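Local coordinates for Glyco_hydro_cc domain-containing protein (Trichoderma gamsii, PDB 6UBD) that probably binds beta-1,3-glucan oligosaccharides through a glycoside hydrolase family 128 fold related to that of enzymes cleaving this polymer, at residues R33-A38 against L238-T243; G67-S72 against P98-G103; S171-K176 against W198-A203. All blocks are in the same frame, centred on the assembly; numbering follows the deposited sequence.

Interaction 1 of 3, residues R33-A38 against L238-T243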
loop_
_atom_site.group_PDB
_atom_site.type_symbol
_atom_site.label_atom_id
_atom_site.label_comp_id
_atom_site.label_asym_id
_atom_site.label_seq_id
_atom_site.Cartn_x
_atom_site.Cartn_y
_atom_site.Cartn_z
ATOM N N ARG A 33 3.273 -14.328 -5.461
ATOM C CA ARG A 33 2.930 -13.305 -6.490
ATOM C C ARG A 33 3.105 -11.925 -5.880
ATOM O O ARG A 33 2.557 -11.673 -4.768
ATOM C CB ARG A 33 1.471 -13.421 -7.015
ATOM C CG ARG A 33 1.015 -14.809 -7.423
ATOM C CD ARG A 33 -0.464 -14.879 -7.738
ATOM N NE ARG A 33 -0.784 -16.260 -8.031
ATOM C CZ ARG A 33 -1.958 -16.631 -8.503
ATOM N NH1 ARG A 33 -2.909 -15.729 -8.628
ATOM N NH2 ARG A 33 -2.210 -17.869 -8.914
ATOM N N LYS A 34 3.708 -10.995 -6.599
ATOM C CA LYS A 34 3.799 -9.587 -6.191
ATOM C C LYS A 34 2.428 -8.917 -6.223
ATOM O O LYS A 34 2.217 -7.969 -5.460
ATOM C CB LYS A 34 4.864 -8.821 -6.967
ATOM C CG LYS A 34 6.292 -9.344 -6.899
ATOM C CD LYS A 34 7.277 -8.511 -7.601
ATOM C CE LYS A 34 8.620 -9.180 -7.775
ATOM N NZ LYS A 34 9.706 -8.223 -8.170
ATOM N N ALA A 35 1.552 -9.262 -7.196
ATOM C CA ALA A 35 0.382 -8.397 -7.500
ATOM C C ALA A 35 -0.706 -8.429 -6.410
ATOM O O ALA A 35 -1.185 -9.514 -6.042
ATOM C CB ALA A 35 -0.211 -8.769 -8.846
ATOM N N GLY A 36 -1.178 -7.227 -6.074
ATOM C CA GLY A 36 -2.292 -7.061 -5.135
ATOM C C GLY A 36 -3.217 -5.900 -5.481
ATOM O O GLY A 36 -3.058 -5.283 -6.569
ATOM N N SER A 37 -4.209 -5.609 -4.648
ATOM C CA SER A 37 -5.182 -4.515 -4.784
ATOM C C SER A 37 -5.177 -3.675 -3.499
ATOM O O SER A 37 -5.121 -4.257 -2.389
ATOM C CB SER A 37 -6.543 -5.127 -5.042
ATOM O OG SER A 37 -7.527 -4.154 -5.237
ATOM N N ALA A 38 -5.260 -2.375 -3.638
ATOM C CA ALA A 38 -5.498 -1.368 -2.600
ATOM C C ALA A 38 -6.917 -0.877 -2.692
ATOM O O ALA A 38 -7.225 -0.112 -3.652
ATOM C CB ALA A 38 -4.508 -0.265 -2.614
ATOM N N LEU A 238 8.802 -6.413 -3.627
ATOM C CA LEU A 238 8.254 -7.771 -3.331
ATOM C C LEU A 238 6.713 -7.794 -3.391
ATOM O O LEU A 238 6.170 -8.907 -3.351
ATOM C CB LEU A 238 8.803 -8.294 -2.000
ATOM C CG LEU A 238 10.301 -8.641 -2.023
ATOM C CD1 LEU A 238 10.682 -9.354 -0.784
ATOM C CD2 LEU A 238 10.762 -9.423 -3.284
ATOM N N ALA A 239 6.035 -6.651 -3.506
ATOM C CA ALA A 239 4.557 -6.579 -3.609
ATOM C C ALA A 239 4.194 -5.215 -4.137
ATOM O O ALA A 239 4.910 -4.220 -3.880
ATOM C CB ALA A 239 3.914 -6.828 -2.249
ATOM N N TYR A 240 3.067 -5.139 -4.868
ATOM C CA TYR A 240 2.534 -3.855 -5.359
ATOM C C TYR A 240 1.004 -3.897 -5.369
ATOM O O TYR A 240 0.427 -4.994 -5.519
ATOM C CB TYR A 240 3.113 -3.467 -6.726
ATOM C CG TYR A 240 2.943 -4.484 -7.825
ATOM C CD1 TYR A 240 1.725 -4.591 -8.540
ATOM C CD2 TYR A 240 3.975 -5.350 -8.151
ATOM C CE1 TYR A 240 1.555 -5.558 -9.551
ATOM C CE2 TYR A 240 3.824 -6.298 -9.186
ATOM C CZ TYR A 240 2.601 -6.402 -9.870
ATOM O OH TYR A 240 2.411 -7.366 -10.884
ATOM N N ALA A 241 0.351 -2.761 -5.342
ATOM C CA ALA A 241 -1.115 -2.697 -5.246
ATOM C C ALA A 241 -1.678 -1.426 -5.916
ATOM O O ALA A 241 -1.386 -0.294 -5.537
ATOM C CB ALA A 241 -1.568 -2.763 -3.806
ATOM N N TYR A 242 -2.529 -1.637 -6.951
ATOM C CA TYR A 242 -3.295 -0.567 -7.660
ATOM C C TYR A 242 -4.360 0.016 -6.701
ATOM O O TYR A 242 -5.139 -0.793 -6.212
ATOM C CB TYR A 242 -3.925 -1.224 -8.912
ATOM C CG TYR A 242 -4.623 -0.333 -9.922
ATOM C CD1 TYR A 242 -5.690 0.471 -9.557
ATOM C CD2 TYR A 242 -4.218 -0.322 -11.259
ATOM C CE1 TYR A 242 -6.332 1.277 -10.493
ATOM C CE2 TYR A 242 -4.878 0.429 -12.217
ATOM C CZ TYR A 242 -5.949 1.216 -11.848
ATOM O OH TYR A 242 -6.547 1.989 -12.851
ATOM N N THR A 243 -4.383 1.332 -6.491
ATOM C CA THR A 243 -5.367 1.963 -5.584
ATOM C C THR A 243 -6.644 2.378 -6.312
ATOM O O THR A 243 -6.585 2.920 -7.446
ATOM C CB THR A 243 -4.719 3.118 -4.822
ATOM O OG1 THR A 243 -5.729 3.530 -3.866
ATOM C CG2 THR A 243 -4.286 4.302 -5.646
#
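The carbonyl oxygen K34 O is gripped by two successive residues of the 238-243 strand: Y240 N donates to it at 3.0 Å, tilted out of the carbonyl plane, and A239 CA adds a CA-H...O contact. The tyrosine reaches back across the same peptide. Its CG sits between the backbone N and the carbonyl carbon (chi1 56°), a torsion that folds the ring over segment 33-38. A35 CA lies over one ring face, 4.0 Å from the centroid in a CH-pi contact; K34 O lies over the same face, and K34 CB comes to the rim at Y240 CE2, 3.5 Å away. The phenol oxygen passes A35 CB and ends in a hydrogen bond to E232 OE2. K34 NZ, at the end of an extended chain, is hydrogen-bonded to the carbonyls of F231, E232 and V237. Strands 35-38 and 237-243 are the first and last of the (beta/alpha)8 barrel, so their pairing closes it; the segment axes diverge by 38°. G36 N makes a weak, bent bond to Y240 O, at 2.8 Å with an N-H...O angle of 127°. A straighter bond follows, from A38 N to Y242 O at 3.0 Å, though the donor stands above the carbonyl plane. A35 and Y240 face helix 263-273, whereas A38 and A241 meet on the inner face, CB to CB at 4.0 Å, and T243 touches W56 and E201.

Interaction 2 of 3, residues G67-S72 against P98-G103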
loop_
_atom_site.group_PDB
_atom_site.type_symbol
_atom_site.label_atom_id
_atom_site.label_comp_id
_atom_site.label_asym_id
_atom_site.label_seq_id
_atom_site.Cartn_x
_atom_site.Cartn_y
_atom_site.Cartn_z
ATOM N N GLY A 67 -9.858 -16.158 -0.010
ATOM C CA GLY A 67 -8.728 -16.994 -0.463
ATOM C C GLY A 67 -7.442 -16.225 -0.631
ATOM O O GLY A 67 -6.347 -16.834 -0.518
ATOM N N LEU A 68 -7.533 -14.933 -0.931
ATOM C CA LEU A 68 -6.298 -14.110 -1.034
ATOM C C LEU A 68 -5.784 -13.825 0.393
ATOM O O LEU A 68 -6.505 -13.988 1.407
ATOM C CB LEU A 68 -6.623 -12.779 -1.739
ATOM C CG LEU A 68 -7.152 -12.858 -3.171
ATOM C CD1 LEU A 68 -7.417 -11.448 -3.689
ATOM C CD2 LEU A 68 -6.129 -13.560 -4.098
ATOM N N VAL A 69 -4.539 -13.368 0.500
ATOM C CA VAL A 69 -3.946 -12.913 1.787
ATOM C C VAL A 69 -4.500 -11.544 2.165
ATOM O O VAL A 69 -4.288 -10.586 1.386
ATOM C CB VAL A 69 -2.403 -12.843 1.650
ATOM C CG1 VAL A 69 -1.807 -12.255 2.915
ATOM C CG2 VAL A 69 -1.766 -14.198 1.382
ATOM N N PRO A 70 -5.280 -11.406 3.243
ATOM C CA PRO A 70 -5.777 -10.105 3.661
ATOM C C PRO A 70 -4.804 -9.363 4.578
ATOM O O PRO A 70 -4.566 -9.799 5.713
ATOM C CB PRO A 70 -7.098 -10.421 4.399
ATOM C CG PRO A 70 -7.127 -11.917 4.543
ATOM C CD PRO A 70 -5.768 -12.455 4.160
ATOM N N VAL A 71 -4.197 -8.308 4.094
ATOM C CA VAL A 71 -3.123 -7.626 4.823
ATOM C C VAL A 71 -3.767 -6.538 5.709
ATOM O O VAL A 71 -4.534 -5.668 5.248
ATOM C CB VAL A 71 -2.073 -7.047 3.873
ATOM C CG1 VAL A 71 -1.029 -6.184 4.583
ATOM C CG2 VAL A 71 -1.434 -8.151 3.054
ATOM N N SER A 72 -3.452 -6.581 7.031
ATOM C CA SER A 72 -4.015 -5.648 8.028
ATOM C C SER A 72 -3.303 -4.289 7.974
ATOM O O SER A 72 -2.122 -4.235 7.597
ATOM C CB SER A 72 -3.851 -6.309 9.395
ATOM O OG SER A 72 -4.293 -5.509 10.511
ATOM N N PRO A 98 -2.539 -11.277 12.472
ATOM C CA PRO A 98 -2.469 -11.402 11.031
ATOM C C PRO A 98 -1.090 -11.923 10.609
ATOM O O PRO A 98 -0.101 -11.804 11.342
ATOM C CB PRO A 98 -2.769 -9.993 10.509
ATOM C CG PRO A 98 -2.895 -9.108 11.668
ATOM C CD PRO A 98 -2.477 -9.860 12.901
ATOM N N ALA A 99 -1.029 -12.454 9.376
ATOM C CA ALA A 99 0.273 -12.807 8.777
ATOM C C ALA A 99 1.081 -11.537 8.426
ATOM O O ALA A 99 2.324 -11.577 8.567
ATOM C CB ALA A 99 0.097 -13.667 7.543
ATOM N N TYR A 100 0.406 -10.444 8.003
ATOM C CA TYR A 100 1.084 -9.210 7.572
ATOM C C TYR A 100 0.314 -8.007 8.134
ATOM O O TYR A 100 -0.925 -7.980 8.003
ATOM C CB TYR A 100 1.130 -9.114 6.040
ATOM C CG TYR A 100 1.808 -10.269 5.301
ATOM C CD1 TYR A 100 1.111 -11.418 4.960
ATOM C CD2 TYR A 100 3.150 -10.241 4.981
ATOM C CE1 TYR A 100 1.744 -12.492 4.329
ATOM C CE2 TYR A 100 3.780 -11.287 4.317
ATOM C CZ TYR A 100 3.076 -12.446 4.015
ATOM O OH TYR A 100 3.673 -13.523 3.387
ATOM N N VAL A 101 1.050 -7.017 8.684
ATOM C CA VAL A 101 0.401 -5.793 9.215
ATOM C C VAL A 101 1.233 -4.592 8.780
ATOM O O VAL A 101 2.460 -4.596 9.002
ATOM C CB VAL A 101 0.135 -5.833 10.701
ATOM C CG1 VAL A 101 1.351 -6.101 11.445
ATOM C CG2 VAL A 101 -0.550 -4.593 11.282
ATOM N N MET A 102 0.550 -3.578 8.258
ATOM C CA MET A 102 1.188 -2.321 7.882
ATOM C C MET A 102 0.898 -1.215 8.921
ATOM O O MET A 102 -0.252 -1.099 9.423
ATOM C CB MET A 102 0.672 -1.845 6.503
ATOM C CG MET A 102 0.886 -2.829 5.336
ATOM S SD MET A 102 0.124 -2.404 3.802
ATOM C CE MET A 102 -1.621 -2.578 4.162
ATOM N N GLY A 103 1.867 -0.299 9.073
ATOM C CA GLY A 103 1.670 0.906 9.873
ATOM C C GLY A 103 0.981 2.055 9.152
ATOM O O GLY A 103 0.265 1.837 8.104
HETATM O O HOH W 1 -2.417 -11.177 6.697
#
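Y100 presents its ring obliquely to two valines of segment 67-72, and at its edge, in the ring plane, lies a water. V69 CG1 comes within 3.7 Å of Y100 CD1, the two side chains crossing at about a right angle, while V71 meets the base of the tyrosine, its CG1 3.9 Å from Y100 CB. Rings of H26 and W198 also meet this tyrosine, and its hydroxyl is hydrogen-bonded to P27 O. The same V71 CG1 receives the end of M102: a bend at the last torsion (chi3 -68°) turns the methyl CE back to 3.7 Å from it. On the other side of the strand the puckered ring of P98 packs against S72, CG to CB at 3.7 Å, and S72 OG is hydrogen-bonded to P58 O. S72 clamps the backbone at both ends, its N donating to Y100 O at 3.0 Å and its O accepting from M102 N at 2.8 Å. The water at the tyrosine's edge also bridges the strands, donating to P70 O at 2.7 Å and accepting from Y100 N. The two short parallel strands, connected through helix 82-92, form a beta-alpha-beta unit, the repeating element of a (beta/alpha)8 barrel.

Interaction 3 of 3, residues S171-K176 against W198-A203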
loop_
_atom_site.group_PDB
_atom_site.type_symbol
_atom_site.label_atom_id
_atom_site.label_comp_id
_atom_site.label_asym_id
_atom_site.label_seq_id
_atom_site.Cartn_x
_atom_site.Cartn_y
_atom_site.Cartn_z
ATOM N N SER A 171 6.921 0.166 3.357
ATOM C CA SER A 171 5.699 0.489 2.558
ATOM C C SER A 171 5.909 1.834 1.911
ATOM O O SER A 171 6.254 2.827 2.597
ATOM C CB SER A 171 4.488 0.588 3.499
ATOM O OG SER A 171 4.295 -0.576 4.257
ATOM N N ILE A 172 5.675 1.919 0.580
ATOM C CA ILE A 172 5.807 3.167 -0.222
ATOM C C ILE A 172 4.564 3.429 -1.068
ATOM O O ILE A 172 3.871 2.480 -1.477
ATOM C CB ILE A 172 7.149 3.185 -1.010
ATOM C CG1 ILE A 172 7.140 2.259 -2.232
ATOM C CG2 ILE A 172 8.303 2.871 -0.027
ATOM C CD1 ILE A 172 8.426 2.406 -3.091
ATOM N N HIS A 173 4.313 4.700 -1.288
ATOM C CA HIS A 173 3.238 5.165 -2.193
ATOM C C HIS A 173 3.920 5.809 -3.411
ATOM O O HIS A 173 4.754 6.691 -3.238
ATOM C CB HIS A 173 2.348 6.203 -1.482
ATOM C CG HIS A 173 1.404 5.575 -0.494
ATOM N ND1 HIS A 173 0.422 6.327 0.165
ATOM C CD2 HIS A 173 1.242 4.279 -0.132
ATOM C CE1 HIS A 173 -0.281 5.471 0.924
ATOM N NE2 HIS A 173 0.179 4.227 0.759
ATOM N N ILE A 174 3.559 5.375 -4.639
ATOM C CA ILE A 174 4.151 5.958 -5.891
ATOM C C ILE A 174 3.055 6.662 -6.720
ATOM O O ILE A 174 2.137 5.983 -7.249
ATOM C CB ILE A 174 4.861 4.843 -6.658
ATOM C CG1 ILE A 174 6.026 4.243 -5.864
ATOM C CG2 ILE A 174 5.375 5.447 -7.995
ATOM C CD1 ILE A 174 6.869 3.187 -6.568
ATOM N N PHE A 175 3.125 7.967 -6.715
ATOM C CA PHE A 175 2.204 8.857 -7.468
ATOM C C PHE A 175 3.122 9.687 -8.345
ATOM O O PHE A 175 3.658 10.708 -7.937
ATOM C CB PHE A 175 1.334 9.690 -6.541
ATOM C CG PHE A 175 0.475 8.877 -5.614
ATOM C CD1 PHE A 175 -0.482 8.009 -6.112
ATOM C CD2 PHE A 175 0.574 9.044 -4.244
ATOM C CE1 PHE A 175 -1.288 7.300 -5.262
ATOM C CE2 PHE A 175 -0.212 8.287 -3.380
ATOM C CZ PHE A 175 -1.137 7.378 -3.893
ATOM N N LYS A 176 3.309 9.240 -9.615
ATOM C CA LYS A 176 4.291 9.811 -10.579
ATOM C C LYS A 176 3.724 9.660 -12.002
ATOM O O LYS A 176 2.801 8.848 -12.210
ATOM C CB LYS A 176 5.655 9.098 -10.512
ATOM C CG LYS A 176 6.392 9.201 -9.169
ATOM C CD LYS A 176 6.916 10.642 -8.905
ATOM C CE LYS A 176 7.612 10.810 -7.570
ATOM N NZ LYS A 176 8.058 12.204 -7.389
ATOM N N TRP A 198 7.323 -2.797 -0.388
ATOM C CA TRP A 198 5.944 -2.997 -0.889
ATOM C C TRP A 198 5.413 -1.669 -1.352
ATOM O O TRP A 198 5.459 -0.649 -0.610
ATOM C CB TRP A 198 5.000 -3.524 0.182
ATOM C CG TRP A 198 5.128 -4.961 0.604
ATOM C CD1 TRP A 198 6.227 -5.763 0.525
ATOM C CD2 TRP A 198 4.067 -5.749 1.180
ATOM N NE1 TRP A 198 5.931 -7.020 1.032
ATOM C CE2 TRP A 198 4.613 -7.033 1.431
ATOM C CE3 TRP A 198 2.731 -5.506 1.450
ATOM C CZ2 TRP A 198 3.853 -8.049 1.988
ATOM C CZ3 TRP A 198 1.972 -6.534 1.989
ATOM C CH2 TRP A 198 2.537 -7.782 2.237
ATOM N N VAL A 199 4.917 -1.629 -2.621
ATOM C CA VAL A 199 4.242 -0.425 -3.156
ATOM C C VAL A 199 2.766 -0.547 -2.816
ATOM O O VAL A 199 2.012 -1.242 -3.503
ATOM C CB VAL A 199 4.467 -0.282 -4.676
ATOM C CG1 VAL A 199 3.842 1.018 -5.216
ATOM C CG2 VAL A 199 5.946 -0.282 -5.008
ATOM N N THR A 200 2.357 0.031 -1.694
ATOM C CA THR A 200 1.040 -0.270 -1.100
ATOM C C THR A 200 -0.096 0.579 -1.710
ATOM O O THR A 200 -1.286 0.250 -1.486
ATOM C CB THR A 200 1.127 -0.197 0.428
ATOM O OG1 THR A 200 1.484 1.154 0.771
ATOM C CG2 THR A 200 2.096 -1.233 1.020
ATOM N N GLU A 201 0.278 1.639 -2.416
ATOM C CA GLU A 201 -0.652 2.352 -3.343
ATOM C C GLU A 201 0.199 2.877 -4.492
ATOM O O GLU A 201 1.282 3.375 -4.274
ATOM C CB GLU A 201 -1.348 3.580 -2.764
ATOM C CG GLU A 201 -2.357 3.293 -1.632
ATOM C CD GLU A 201 -2.976 4.582 -1.132
ATOM O OE1 GLU A 201 -3.289 5.435 -1.967
ATOM O OE2 GLU A 201 -3.178 4.740 0.068
ATOM N N PHE A 202 -0.317 2.807 -5.743
ATOM C CA PHE A 202 0.267 3.534 -6.920
ATOM C C PHE A 202 -0.850 4.017 -7.843
ATOM O O PHE A 202 -1.940 3.430 -7.917
ATOM C CB PHE A 202 1.362 2.713 -7.633
ATOM C CG PHE A 202 0.806 1.532 -8.435
ATOM C CD1 PHE A 202 0.271 1.717 -9.718
ATOM C CD2 PHE A 202 0.858 0.244 -7.932
ATOM C CE1 PHE A 202 -0.246 0.630 -10.412
ATOM C CE2 PHE A 202 0.304 -0.838 -8.631
ATOM C CZ PHE A 202 -0.233 -0.639 -9.877
ATOM N N ALA A 203 -0.560 5.168 -8.448
ATOM C CA ALA A 203 -1.448 5.726 -9.506
ATOM C C ALA A 203 -0.646 6.731 -10.307
ATOM O O ALA A 203 0.349 7.348 -9.868
ATOM C CB ALA A 203 -2.663 6.457 -8.954
#
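E201 lies along one face of the H173 imidazole, its CB making a CH-pi contact 3.9 Å from the ring centroid and 17° off the normal. From there the extended glutamate chain runs on over the same face, CD still on that side near the rim, until E201 OE2 stands above and just outside H173 CE1, 3.1 Å away, with carboxylate and ring planes 46° apart. The histidine is turned to this position by a chi1 of -76°, CG opposite the carbonyl carbon. T200 OG1 comes to the imidazole edge, in its plane, 3.3 Å from H173 CD2; the hydroxyl occupies the place between backbone N and carbonyl carbon, while the methyl CG2 goes to S171 CB. H173 ND1 is hydrogen-bonded to E106 OE2, and E201 OE2 to W56 NE1. With an alanine at H173, E201 would probably lose the flat surface that steadies its chain, and E106 would be left without its imidazole partner. E201 OE1 meets the edge of the F175 ring, 3.5 Å from F175 CZ, and A203 CB lies at that ring's edge too. Both strands belong to a beta-alpha-beta unit of the (beta/alpha)8 barrel, and these side chains line its interior. T200 is an extra residue in the ladder, a beta bulge: T200 N bonds to I172 O, yet the next bond in line runs from I174 N to E201 O at 3.1 Å. I172 N to W198 O, at 2.8 Å, and A203 N to I174 O complete the pairing. On the outer face V199 CG2 is wedged between two isoleucines, 3.9 Å from both I172 CG1 and I174 CD1. I174 crosses the valine at about a right angle, and helices 179-193 and 217-233 cover the group.

How the interactions relate
All three interactions are parallel strand pairings of one curled sheet. Interaction 3 adjoins interaction 1: A239 O and V199 N, 2.9 Å apart, probably form a hydrogen bond between neighbouring strands, and T243 CG2 packs on F202 O at 3.4 Å. Interaction 2 lies across the barrel from interaction 3, centres about 17 Å apart, yet the two meet through the interior, where Y100 CD2 touches W198 CH2 at 3.7 Å and M102 SD touches T200 CG2 at 3.6 Å. Nearest atoms of interactions 1 and 2 are about 6 Å apart. E106, just after the fourth strand, and E201 on the seventh lie where clan A glycoside hydrolases carry their two acids, so sugar probably binds there.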